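Local coordinates for transcriptional regulator ComR (Streptococcus vestibularis F0396, PDB 6HU8), which probably binds DNA as a pheromone-responsive RNPP-family regulator of competence, pairing a helix-turn-helix domain with a peptide-binding TPR domain, at residues I196-F207 against A235-Y245. Residues are numbered along the deposited sequence; the frame is centred on the assembly and turned at random.
Sequences IPTDDAYNIALF and AVIEKSQFHSY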
loop_
_atom_site.group_PDB
_atom_site.type_symbol
_atom_site.label_atom_id
_atom_site.label_comp_id
_atom_site.label_asym_id
_atom_site.label_seq_id
_atom_site.Cartn_x
_atom_site.Cartn_y
_atom_site.Cartn_z
ATOM N N ILE A 196 -13.786 -7.842 -0.114
ATOM C CA ILE A 196 -12.709 -8.813 -0.178
ATOM C C ILE A 196 -12.911 -9.679 -1.426
ATOM O O ILE A 196 -13.826 -10.493 -1.477
ATOM C CB ILE A 196 -12.655 -9.688 1.098
ATOM C CG1 ILE A 196 -12.642 -8.803 2.349
ATOM C CG2 ILE A 196 -11.442 -10.607 1.062
ATOM C CD1 ILE A 196 -12.602 -9.583 3.661
ATOM N N PRO A 197 -12.061 -9.488 -2.448
ATOM C CA PRO A 197 -12.206 -10.157 -3.744
ATOM C C PRO A 197 -11.441 -11.469 -3.843
ATOM O O PRO A 197 -10.705 -11.819 -2.920
ATOM C CB PRO A 197 -11.609 -9.137 -4.713
ATOM C CG PRO A 197 -10.477 -8.537 -3.912
ATOM C CD PRO A 197 -10.958 -8.506 -2.466
ATOM N N THR A 198 -11.616 -12.171 -4.960
ATOM C CA THR A 198 -10.770 -13.309 -5.319
ATOM C C THR A 198 -9.557 -12.776 -6.078
ATOM O O THR A 198 -9.569 -12.640 -7.310
ATOM C CB THR A 198 -11.537 -14.360 -6.168
ATOM O OG1 THR A 198 -12.426 -15.094 -5.316
ATOM C CG2 THR A 198 -10.582 -15.359 -6.815
ATOM N N ASP A 199 -8.519 -12.449 -5.315
ATOM C CA ASP A 199 -7.325 -11.790 -5.825
ATOM C C ASP A 199 -6.329 -11.734 -4.690
ATOM O O ASP A 199 -6.406 -10.854 -3.813
ATOM C CB ASP A 199 -7.649 -10.391 -6.351
ATOM C CG ASP A 199 -6.420 -9.634 -6.850
ATOM O OD1 ASP A 199 -5.317 -10.210 -6.927
ATOM O OD2 ASP A 199 -6.574 -8.449 -7.192
ATOM N N ASP A 200 -5.410 -12.694 -4.699
ATOM C CA ASP A 200 -4.439 -12.845 -3.618
ATOM C C ASP A 200 -3.523 -11.623 -3.486
ATOM O O ASP A 200 -3.241 -11.193 -2.376
ATOM C CB ASP A 200 -3.600 -14.105 -3.828
ATOM C CG ASP A 200 -4.398 -15.389 -3.600
ATOM O OD1 ASP A 200 -5.562 -15.324 -3.140
ATOM O OD2 ASP A 200 -3.838 -16.469 -3.865
ATOM N N ALA A 201 -3.063 -11.077 -4.613
ATOM C CA ALA A 201 -2.212 -9.891 -4.581
ATOM C C ALA A 201 -2.899 -8.765 -3.822
ATOM O O ALA A 201 -2.296 -8.127 -2.944
ATOM C CB ALA A 201 -1.864 -9.443 -5.987
ATOM N N TYR A 202 -4.171 -8.537 -4.148
ATOM C CA TYR A 202 -4.941 -7.478 -3.507
ATOM C C TYR A 202 -5.138 -7.794 -2.029
ATOM O O TYR A 202 -4.976 -6.925 -1.147
ATOM C CB TYR A 202 -6.301 -7.295 -4.197
ATOM C CG TYR A 202 -7.131 -6.170 -3.600
ATOM C CD1 TYR A 202 -7.014 -4.864 -4.067
ATOM C CD2 TYR A 202 -8.024 -6.413 -2.563
ATOM C CE1 TYR A 202 -7.770 -3.841 -3.526
ATOM C CE2 TYR A 202 -8.775 -5.395 -2.016
ATOM C CZ TYR A 202 -8.645 -4.112 -2.497
ATOM O OH TYR A 202 -9.390 -3.090 -1.945
ATOM N N ASN A 203 -5.482 -9.046 -1.751
ATOM C CA ASN A 203 -5.750 -9.452 -0.381
ATOM C C ASN A 203 -4.488 -9.425 0.468
ATOM O O ASN A 203 -4.560 -9.168 1.665
ATOM C CB ASN A 203 -6.382 -10.835 -0.343
ATOM C CG ASN A 203 -7.783 -10.835 -0.898
ATOM O OD1 ASN A 203 -8.396 -9.781 -1.050
ATOM N ND2 ASN A 203 -8.300 -12.012 -1.210
ATOM N N ILE A 204 -3.329 -9.670 -0.136
ATOM C CA ILE A 204 -2.092 -9.575 0.634
ATOM C C ILE A 204 -1.805 -8.113 1.014
ATOM O O ILE A 204 -1.413 -7.832 2.145
ATOM C CB ILE A 204 -0.910 -10.175 -0.126
ATOM C CG1 ILE A 204 -1.073 -11.698 -0.160
ATOM C CG2 ILE A 204 0.382 -9.851 0.563
ATOM C CD1 ILE A 204 0.137 -12.459 -0.664
ATOM N N ALA A 205 -2.009 -7.185 0.079
ATOM C CA ALA A 205 -1.814 -5.772 0.381
ATOM C C ALA A 205 -2.822 -5.339 1.424
ATOM O O ALA A 205 -2.488 -4.611 2.356
ATOM C CB ALA A 205 -1.933 -4.906 -0.890
ATOM N N LEU A 206 -4.061 -5.785 1.276
ATOM C CA LEU A 206 -5.095 -5.426 2.245
ATOM C C LEU A 206 -4.800 -6.042 3.618
ATOM O O LEU A 206 -4.968 -5.394 4.672
ATOM C CB LEU A 206 -6.470 -5.869 1.735
ATOM C CG LEU A 206 -7.658 -5.678 2.678
ATOM C CD1 LEU A 206 -7.953 -4.200 2.894
ATOM C CD2 LEU A 206 -8.896 -6.430 2.180
ATOM N N PHE A 207 -4.346 -7.293 3.607
ATOM C CA PHE A 207 -4.012 -7.963 4.851
ATOM C C PHE A 207 -2.898 -7.204 5.583
ATOM O O PHE A 207 -2.971 -6.988 6.793
ATOM C CB PHE A 207 -3.589 -9.411 4.595
ATOM C CG PHE A 207 -3.266 -10.166 5.847
ATOM C CD1 PHE A 207 -4.272 -10.778 6.570
ATOM C CD2 PHE A 207 -1.963 -10.241 6.314
ATOM C CE1 PHE A 207 -3.985 -11.469 7.747
ATOM C CE2 PHE A 207 -1.665 -10.915 7.485
ATOM C CZ PHE A 207 -2.677 -11.527 8.208
ATOM N N ALA A 235 -11.196 -12.686 8.044
ATOM C CA ALA A 235 -12.005 -12.783 6.817
ATOM C C ALA A 235 -11.145 -12.814 5.556
ATOM O O ALA A 235 -11.444 -13.558 4.611
ATOM C CB ALA A 235 -12.995 -11.633 6.736
ATOM N N VAL A 236 -10.074 -12.023 5.525
ATOM C CA VAL A 236 -9.172 -12.056 4.365
ATOM C C VAL A 236 -8.448 -13.396 4.282
ATOM O O VAL A 236 -8.362 -13.998 3.205
ATOM C CB VAL A 236 -8.140 -10.928 4.402
ATOM C CG1 VAL A 236 -7.133 -11.094 3.275
ATOM C CG2 VAL A 236 -8.830 -9.572 4.313
ATOM N N ILE A 237 -7.941 -13.868 5.421
ATOM C CA ILE A 237 -7.282 -15.174 5.481
ATOM C C ILE A 237 -8.222 -16.275 4.980
ATOM O O ILE A 237 -7.820 -17.144 4.205
ATOM C CB ILE A 237 -6.809 -15.506 6.913
ATOM C CG1 ILE A 237 -5.564 -14.676 7.266
ATOM C CG2 ILE A 237 -6.520 -17.014 7.058
ATOM C CD1 ILE A 237 -5.201 -14.693 8.743
ATOM N N GLU A 238 -9.480 -16.204 5.398
ATOM C CA GLU A 238 -10.487 -17.166 4.965
ATOM C C GLU A 238 -10.700 -17.151 3.452
ATOM O O GLU A 238 -10.813 -18.216 2.827
ATOM C CB GLU A 238 -11.817 -16.900 5.667
ATOM C CG GLU A 238 -12.884 -17.936 5.343
ATOM C CD GLU A 238 -12.456 -19.341 5.723
ATOM O OE1 GLU A 238 -12.088 -19.554 6.902
ATOM O OE2 GLU A 238 -12.475 -20.230 4.845
ATOM N N LYS A 239 -10.749 -15.953 2.869
ATOM C CA LYS A 239 -11.048 -15.806 1.453
ATOM C C LYS A 239 -9.935 -16.402 0.604
ATOM O O LYS A 239 -10.190 -17.117 -0.370
ATOM C CB LYS A 239 -11.258 -14.334 1.094
ATOM C CG LYS A 239 -12.559 -14.047 0.342
ATOM C CD LYS A 239 -12.573 -14.684 -1.031
ATOM C CE LYS A 239 -13.957 -14.597 -1.671
ATOM N NZ LYS A 239 -14.404 -13.179 -1.803
ATOM N N SER A 240 -8.694 -16.142 0.995
ATOM C CA SER A 240 -7.561 -16.558 0.188
ATOM C C SER A 240 -6.811 -17.742 0.750
ATOM O O SER A 240 -5.776 -18.133 0.199
ATOM C CB SER A 240 -6.595 -15.393 0.004
ATOM O OG SER A 240 -7.176 -14.402 -0.815
ATOM N N GLN A 241 -7.327 -18.312 1.837
ATOM C CA GLN A 241 -6.717 -19.472 2.481
ATOM C C GLN A 241 -5.264 -19.227 2.899
ATOM O O GLN A 241 -4.414 -20.098 2.729
ATOM C CB GLN A 241 -6.805 -20.700 1.557
ATOM C CG GLN A 241 -8.208 -21.292 1.468
ATOM C CD GLN A 241 -8.779 -21.631 2.839
ATOM O OE1 GLN A 241 -8.321 -22.562 3.504
ATOM N NE2 GLN A 241 -9.771 -20.861 3.277
ATOM N N PHE A 242 -4.980 -18.045 3.451
ATOM C CA PHE A 242 -3.635 -17.737 3.939
ATOM C C PHE A 242 -3.349 -18.369 5.308
ATOM O O PHE A 242 -3.335 -17.656 6.318
ATOM C CB PHE A 242 -3.433 -16.225 4.075
ATOM C CG PHE A 242 -3.480 -15.468 2.789
ATOM C CD1 PHE A 242 -2.922 -15.987 1.630
ATOM C CD2 PHE A 242 -4.059 -14.204 2.745
ATOM C CE1 PHE A 242 -2.958 -15.265 0.450
ATOM C CE2 PHE A 242 -4.099 -13.480 1.560
ATOM C CZ PHE A 242 -3.547 -14.014 0.416
ATOM N N HIS A 243 -3.101 -19.674 5.361
ATOM C CA HIS A 243 -2.903 -20.354 6.643
ATOM C C HIS A 243 -1.694 -19.851 7.432
ATOM O O HIS A 243 -1.716 -19.797 8.672
ATOM C CB HIS A 243 -2.771 -21.863 6.410
ATOM C CG HIS A 243 -3.908 -22.437 5.629
ATOM N ND1 HIS A 243 -3.724 -23.194 4.492
ATOM C CD2 HIS A 243 -5.245 -22.315 5.793
ATOM C CE1 HIS A 243 -4.903 -23.535 4.002
ATOM N NE2 HIS A 243 -5.843 -23.013 4.770
ATOM N N SER A 244 -0.630 -19.504 6.722
ATOM C CA SER A 244 0.572 -19.014 7.383
ATOM C C SER A 244 0.378 -17.662 8.091
ATOM O O SER A 244 1.225 -17.275 8.886
ATOM C CB SER A 244 1.712 -18.887 6.379
ATOM O OG SER A 244 1.925 -20.120 5.716
ATOM N N TYR A 245 -0.704 -16.946 7.790
ATOM C CA TYR A 245 -0.884 -15.592 8.340
ATOM C C TYR A 245 -1.678 -15.576 9.635
ATOM O O TYR A 245 -1.751 -14.541 10.300
ATOM C CB TYR A 245 -1.587 -14.661 7.349
ATOM C CG TYR A 245 -0.813 -14.374 6.079
ATOM C CD1 TYR A 245 0.405 -15.000 5.820
ATOM C CD2 TYR A 245 -1.307 -13.481 5.132
ATOM C CE1 TYR A 245 1.107 -14.756 4.642
ATOM C CE2 TYR A 245 -0.615 -13.230 3.956
ATOM C CZ TYR A 245 0.594 -13.875 3.715
ATOM O OH TYR A 245 1.303 -13.636 2.549
#
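Ser240 OG is gripped from two directions by the opposing helix start. Asn203 ND2 donates to Ser240 OG over 2.7 Å. That bond is nearly straight (168°) and lies in the amide plane. Ser240 OG itself donates to Asp200 OD1 at 3.0 Å, meeting the carboxylate on its anti side and tilted out of its plane. The second N-H of Asn203 ND2 goes to Pro197 O (3.0 Å), so both amide hydrogens are used and the side chain ties the loop before its helix to the end of the facing one. CB and CG of Lys239 lie alongside Ile196 CG2, and the chain then turns at its end to bring Lys239 NZ to Ile196 O at 2.8 Å.

Helices 200-219 and 226-240 run antiparallel in the tetratricopeptide-family domain; the axes of their segments are 10.1 Å apart, consistent with the helical-hairpin packing of TPR folds. Leu206 also reaches helix 160-173, and Phe207 touches Val249 of helix 246-261.

Among the apolar contacts, Val236 splits its methyls: CG1 faces Asn203 CB, and CG2 meets Ile196 CD1 and Leu206 CD2. A chi1 of -178° swings the Phe207 ring away from its own backbone N and toward Tyr245. Tyr245 CD2 lies over one face, toward its rim, and Ile237 CD1 comes at the CE1 corner from that same side; the two rings are oblique, planes at 37°. Ile204 CG1 presses on Phe242 CZ at 3.4 Å, and its CD1 reaches Tyr245 OH.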